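PDB 7KCT: 2-oxoglutarate carboxylase small subunit from Hydrogenobacter thermophilus, which is a biotin carboxylase-family subunit with an ATP-grasp fold, which binds ADP, bicarbonate and a magnesium ion. Local coordinates for residues H305-M310 with K396-A401; I347-P352 with S392-L397. All coordinates share one frame; numbering follows the deposited sequence.

Interaction 1: H305-M310 with K396-A401; sequences HPVTEM and KLIVWA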
loop_
_atom_site.group_PDB
_atom_site.type_symbol
_atom_site.label_atom_id
_atom_site.label_comp_id
_atom_site.label_asym_id
_atom_site.label_seq_id
_atom_site.Cartn_x
_atom_site.Cartn_y
_atom_site.Cartn_z
ATOM N N HIS A 305 9.293 8.004 9.097
ATOM C CA HIS A 305 10.103 7.860 7.888
ATOM C C HIS A 305 9.318 7.455 6.647
ATOM O O HIS A 305 9.797 7.752 5.537
ATOM C CB HIS A 305 11.263 6.865 8.114
ATOM C CG HIS A 305 10.851 5.427 8.126
ATOM N ND1 HIS A 305 10.511 4.783 9.295
ATOM C CD2 HIS A 305 10.756 4.496 7.144
ATOM C CE1 HIS A 305 10.178 3.525 9.026
ATOM N NE2 HIS A 305 10.304 3.329 7.726
ATOM N N PRO A 306 8.175 6.762 6.725
ATOM C CA PRO A 306 7.508 6.366 5.471
ATOM C C PRO A 306 7.055 7.529 4.603
ATOM O O PRO A 306 7.112 7.386 3.376
ATOM C CB PRO A 306 6.327 5.500 5.956
ATOM C CG PRO A 306 6.859 4.882 7.228
ATOM C CD PRO A 306 7.609 6.047 7.889
ATOM N N VAL A 307 6.666 8.690 5.144
ATOM C CA VAL A 307 6.220 9.743 4.229
ATOM C C VAL A 307 7.359 10.152 3.306
ATOM O O VAL A 307 7.147 10.467 2.130
ATOM C CB VAL A 307 5.643 10.973 4.973
ATOM C CG1 VAL A 307 4.365 10.602 5.738
ATOM C CG2 VAL A 307 6.653 11.680 5.873
ATOM N N THR A 308 8.576 10.159 3.825
ATOM C CA THR A 308 9.736 10.505 3.009
ATOM C C THR A 308 10.020 9.449 1.963
ATOM O O THR A 308 10.401 9.781 0.830
ATOM C CB THR A 308 10.957 10.716 3.900
ATOM O OG1 THR A 308 10.707 11.823 4.791
ATOM C CG2 THR A 308 12.205 10.956 2.984
ATOM N N GLU A 309 9.833 8.162 2.311
ATOM C CA GLU A 309 9.998 7.098 1.327
ATOM C C GLU A 309 8.994 7.215 0.201
ATOM O O GLU A 309 9.311 6.920 -0.965
ATOM C CB GLU A 309 9.875 5.713 1.986
ATOM C CG GLU A 309 10.820 5.474 3.116
ATOM C CD GLU A 309 10.636 4.075 3.739
ATOM O OE1 GLU A 309 9.514 3.506 3.735
ATOM O OE2 GLU A 309 11.644 3.516 4.207
ATOM N N MET A 310 7.780 7.661 0.500
ATOM C CA MET A 310 6.788 7.707 -0.571
ATOM C C MET A 310 7.069 8.819 -1.594
ATOM O O MET A 310 6.687 8.688 -2.745
ATOM C CB MET A 310 5.384 7.894 -0.006
ATOM C CG MET A 310 5.052 6.910 1.115
ATOM S SD MET A 310 4.777 5.270 0.457
ATOM C CE MET A 310 3.065 5.569 0.021
ATOM N N LYS A 396 0.256 2.724 11.578
ATOM C CA LYS A 396 0.521 3.969 10.856
ATOM C C LYS A 396 -0.172 3.832 9.521
ATOM O O LYS A 396 0.037 2.838 8.804
ATOM C CB LYS A 396 2.012 4.230 10.657
ATOM C CG LYS A 396 2.802 4.088 11.942
ATOM C CD LYS A 396 4.260 4.554 11.831
ATOM C CE LYS A 396 5.091 3.685 10.895
ATOM N NZ LYS A 396 6.513 3.669 11.325
ATOM N N LEU A 397 -1.054 4.757 9.218
ATOM C CA LEU A 397 -1.694 4.810 7.917
ATOM C C LEU A 397 -0.980 5.864 7.082
ATOM O O LEU A 397 -0.887 7.014 7.504
ATOM C CB LEU A 397 -3.169 5.143 8.065
ATOM C CG LEU A 397 -4.031 5.175 6.830
ATOM C CD1 LEU A 397 -3.900 3.849 6.174
ATOM C CD2 LEU A 397 -5.460 5.502 7.330
ATOM N N ILE A 398 -0.475 5.481 5.911
ATOM C CA ILE A 398 0.305 6.383 5.060
ATOM C C ILE A 398 -0.343 6.459 3.706
ATOM O O ILE A 398 -0.713 5.420 3.146
ATOM C CB ILE A 398 1.759 5.913 4.911
ATOM C CG1 ILE A 398 2.392 5.797 6.281
ATOM C CG2 ILE A 398 2.550 6.881 3.986
ATOM C CD1 ILE A 398 2.797 4.396 6.628
ATOM N N VAL A 399 -0.493 7.674 3.162
ATOM C CA VAL A 399 -1.031 7.807 1.824
ATOM C C VAL A 399 -0.106 8.669 0.988
ATOM O O VAL A 399 0.744 9.405 1.500
ATOM C CB VAL A 399 -2.476 8.374 1.744
ATOM C CG1 VAL A 399 -3.394 7.587 2.660
ATOM C CG2 VAL A 399 -2.551 9.918 2.023
ATOM N N TRP A 400 -0.265 8.530 -0.321
ATOM C CA TRP A 400 0.486 9.320 -1.296
ATOM C C TRP A 400 -0.469 9.785 -2.390
ATOM O O TRP A 400 -1.377 9.045 -2.772
ATOM C CB TRP A 400 1.667 8.518 -1.941
ATOM C CG TRP A 400 2.390 9.345 -3.039
ATOM C CD1 TRP A 400 3.460 10.162 -2.869
ATOM C CD2 TRP A 400 2.054 9.421 -4.424
ATOM N NE1 TRP A 400 3.825 10.748 -4.075
ATOM C CE2 TRP A 400 2.953 10.316 -5.039
ATOM C CE3 TRP A 400 1.091 8.798 -5.213
ATOM C CZ2 TRP A 400 2.884 10.626 -6.391
ATOM C CZ3 TRP A 400 1.023 9.106 -6.533
ATOM C CH2 TRP A 400 1.921 10.009 -7.117
ATOM N N ALA A 401 -0.263 11.001 -2.905
ATOM C CA ALA A 401 -0.980 11.453 -4.095
ATOM C C ALA A 401 -0.130 12.482 -4.825
ATOM O O ALA A 401 0.794 13.055 -4.244
ATOM C CB ALA A 401 -2.328 12.080 -3.739
#

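Interaction 2: I347-P352 with S392-L397; sequences INAEDP and SLIAKL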
loop_
_atom_site.group_PDB
_atom_site.type_symbol
_atom_site.label_atom_id
_atom_site.label_comp_id
_atom_site.label_asym_id
_atom_site.label_seq_id
_atom_site.Cartn_x
_atom_site.Cartn_y
_atom_site.Cartn_z
ATOM N N ILE A 347 -2.266 5.907 14.323
ATOM C CA ILE A 347 -3.474 5.309 14.880
ATOM C C ILE A 347 -3.075 4.779 16.246
ATOM O O ILE A 347 -2.457 3.714 16.339
ATOM C CB ILE A 347 -4.025 4.170 14.020
ATOM C CG1 ILE A 347 -4.001 4.527 12.547
ATOM C CG2 ILE A 347 -5.382 3.787 14.500
ATOM C CD1 ILE A 347 -4.800 5.618 12.222
ATOM N N ASN A 348 -3.420 5.515 17.302
ATOM C CA ASN A 348 -3.051 5.150 18.656
ATOM C C ASN A 348 -4.270 4.648 19.404
ATOM O O ASN A 348 -5.406 5.077 19.153
ATOM C CB ASN A 348 -2.452 6.340 19.436
ATOM C CG ASN A 348 -1.222 6.921 18.786
ATOM O OD1 ASN A 348 -0.362 6.205 18.286
ATOM N ND2 ASN A 348 -1.124 8.249 18.803
ATOM N N ALA A 349 -4.033 3.732 20.328
ATOM C CA ALA A 349 -5.070 3.264 21.245
ATOM C C ALA A 349 -5.118 4.288 22.380
ATOM O O ALA A 349 -4.409 4.166 23.375
ATOM C CB ALA A 349 -4.757 1.866 21.774
ATOM N N GLU A 350 -5.852 5.387 22.156
ATOM C CA GLU A 350 -6.020 6.395 23.196
ATOM C C GLU A 350 -7.323 7.144 22.952
ATOM O O GLU A 350 -7.857 7.143 21.842
ATOM C CB GLU A 350 -4.808 7.349 23.275
ATOM C CG GLU A 350 -4.403 8.061 22.054
ATOM C CD GLU A 350 -2.923 8.566 22.116
ATOM O OE1 GLU A 350 -2.047 7.992 22.828
ATOM O OE2 GLU A 350 -2.639 9.559 21.418
ATOM N N ASP A 351 -7.854 7.768 24.016
ATOM C CA ASP A 351 -9.130 8.464 23.889
ATOM C C ASP A 351 -8.884 9.959 23.812
ATOM O O ASP A 351 -8.600 10.587 24.841
ATOM C CB ASP A 351 -10.054 8.119 25.065
ATOM C CG ASP A 351 -11.496 8.642 24.867
ATOM O OD1 ASP A 351 -11.720 9.507 23.979
ATOM O OD2 ASP A 351 -12.404 8.219 25.620
ATOM N N PRO A 352 -8.981 10.579 22.635
ATOM C CA PRO A 352 -8.757 12.021 22.561
ATOM C C PRO A 352 -9.713 12.852 23.386
ATOM O O PRO A 352 -9.346 13.959 23.794
ATOM C CB PRO A 352 -8.927 12.343 21.071
ATOM C CG PRO A 352 -8.706 11.031 20.354
ATOM C CD PRO A 352 -9.248 9.995 21.307
ATOM N N SER A 392 1.325 3.393 22.684
ATOM C CA SER A 392 -0.060 3.079 22.313
ATOM C C SER A 392 -0.266 2.933 20.811
ATOM O O SER A 392 -1.404 2.683 20.374
ATOM C CB SER A 392 -1.031 4.146 22.850
ATOM O OG SER A 392 -0.672 5.444 22.382
ATOM N N LEU A 393 0.809 3.008 20.027
ATOM C CA LEU A 393 0.716 2.940 18.575
ATOM C C LEU A 393 0.191 1.578 18.149
ATOM O O LEU A 393 0.685 0.545 18.599
ATOM C CB LEU A 393 2.091 3.228 17.963
ATOM C CG LEU A 393 2.117 3.433 16.441
ATOM C CD1 LEU A 393 1.164 4.540 16.002
ATOM C CD2 LEU A 393 3.557 3.721 16.004
ATOM N N ILE A 394 -0.883 1.586 17.371
ATOM C CA ILE A 394 -1.463 0.387 16.758
ATOM C C ILE A 394 -1.022 0.246 15.305
ATOM O O ILE A 394 -0.759 -0.853 14.822
ATOM C CB ILE A 394 -3.008 0.430 16.802
ATOM C CG1 ILE A 394 -3.627 0.302 18.168
ATOM C CG2 ILE A 394 -3.621 -0.651 15.846
ATOM C CD1 ILE A 394 -5.092 0.649 18.117
ATOM N N ALA A 395 -1.072 1.346 14.557
ATOM C CA ALA A 395 -0.871 1.282 13.123
ATOM C C ALA A 395 -0.470 2.673 12.673
ATOM O O ALA A 395 -0.740 3.662 13.361
ATOM C CB ALA A 395 -2.130 0.823 12.396
ATOM N N LYS A 396 0.256 2.724 11.578
ATOM C CA LYS A 396 0.521 3.969 10.856
ATOM C C LYS A 396 -0.172 3.832 9.521
ATOM O O LYS A 396 0.037 2.838 8.804
ATOM C CB LYS A 396 2.012 4.230 10.657
ATOM C CG LYS A 396 2.802 4.088 11.942
ATOM C CD LYS A 396 4.260 4.554 11.831
ATOM C CE LYS A 396 5.091 3.685 10.895
ATOM N NZ LYS A 396 6.513 3.669 11.325
ATOM N N LEU A 397 -1.054 4.757 9.218
ATOM C CA LEU A 397 -1.694 4.810 7.917
ATOM C C LEU A 397 -0.980 5.864 7.082
ATOM O O LEU A 397 -0.887 7.014 7.504
ATOM C CB LEU A 397 -3.169 5.143 8.065
ATOM C CG LEU A 397 -4.031 5.175 6.830
ATOM C CD1 LEU A 397 -3.900 3.849 6.174
ATOM C CD2 LEU A 397 -5.460 5.502 7.330
#

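Interaction 1: H305-M310 with K396-A401
Pro-306, Met-310 and Ile-398 carry the apolar part of this contact, in which helix 305-310 rides over one face of strand 396-401, their axes 8.8 Å apart and only 22° from parallel. Ile-398 divides its branches between successive helix turns. Its CD1 lies 3.8 Å from CB of Pro-306, placed there by a chi2 of 117°, nearly eclipsed and somewhat strained, while its CG2 packs 3.8 Å from CG of Met-310. A beta-branched residue suits this place because one side chain can fill both sites, and the compact proline ring lets the helix come close. Met-310 bends at chi2 and chi3, which brings its methyl CE to 3.8 Å from CB of Trp-400; the flexible thioether chain can bend to reach that carbon.

Polar groups flank this core without bonding to each other across the contact. Carbonyl O of Met-310 approaches the Trp-400 indole obliquely, 3.5 Å from CD1, while the indole NE1 bonds to the carbonyl of Asn-339. Lys-396 lays its CE 4.2 Å from CG of Pro-306 and sends its ammonium on to a salt bridge with Glu-21 and a hydrogen bond with Val-303 O. The His-305 ring, held by Gln-302 O through ND1, stands beside that ammonium without bonding to it. This is helix-on-sheet packing between the ATP-grasp region and the antiparallel sheet of the biotin carboxylase C-terminal region.

Interaction 2: I347-P352 with S392-L397
Ser-392 OG meets the carboxylate of Glu-350 from above its plane, 48° out of it, and donates to OE1 at 2.9 Å. The other oxygen, OE2, takes a weak bond from ND2 of Asn-348 and a salt bridge from Arg-241, so both ends of the buried carboxylate are gripped. The Asn-348 amide turns its OD1 toward Leu-393, whose CD1 methyl presses to 3.2 Å, a tight fit. Chi1 of 57° sets the serine hydroxyl between its own N and carbonyl carbon, pointing at the glutamate; the short serine holds its hydroxyl close to the backbone, within reach of OE1.

The backbones form an antiparallel pair interrupted by a classic beta bulge: Ile-394 and Ala-395 both face Ile-347, whose carbonyl O accepts from Ile-394 N at 2.8 Å and Ala-395 N at 3.3 Å. Ile-347 N returns a bond to Ala-395 O. Beyond the bulge, Ala-349 N donates almost straight (175°) to Ser-392 O, and Ala-349 itself centres an inverse gamma turn. Its small methyl leaves room for CD1 of Ile-394, 3.9 Å away. On the face shared with Ala-395, Ile-347 packs CG1 4.2 Å from the alanine CB, and its branched side chain also touches Leu-415 and Leu-430 of the helices 404-417 and 427-435.

Both contacts are largely buried and use strand 393-401, sharing Lys-396 and Leu-397. Interaction 2 works within the sheet: backbone hydrogen bonds join strands 341-351 and 393-401, a bulge shifts the register by one, and a buried carboxylate is tied down near the latter's start. Interaction 1 works across the sheet's face further along, where a helix from the ATP-grasp region meets the strand through side chains, mostly apolar, with one helix carbonyl against an indole. Strand alternation explains the division: Lys-396, Ile-398 and Trp-400 point to helix 305-312, whereas Leu-397 turns to helix 404-417 behind. A bound ADP lies about 8 Å from the side chain of His-305, and one about 7 Å from that of Leu-393.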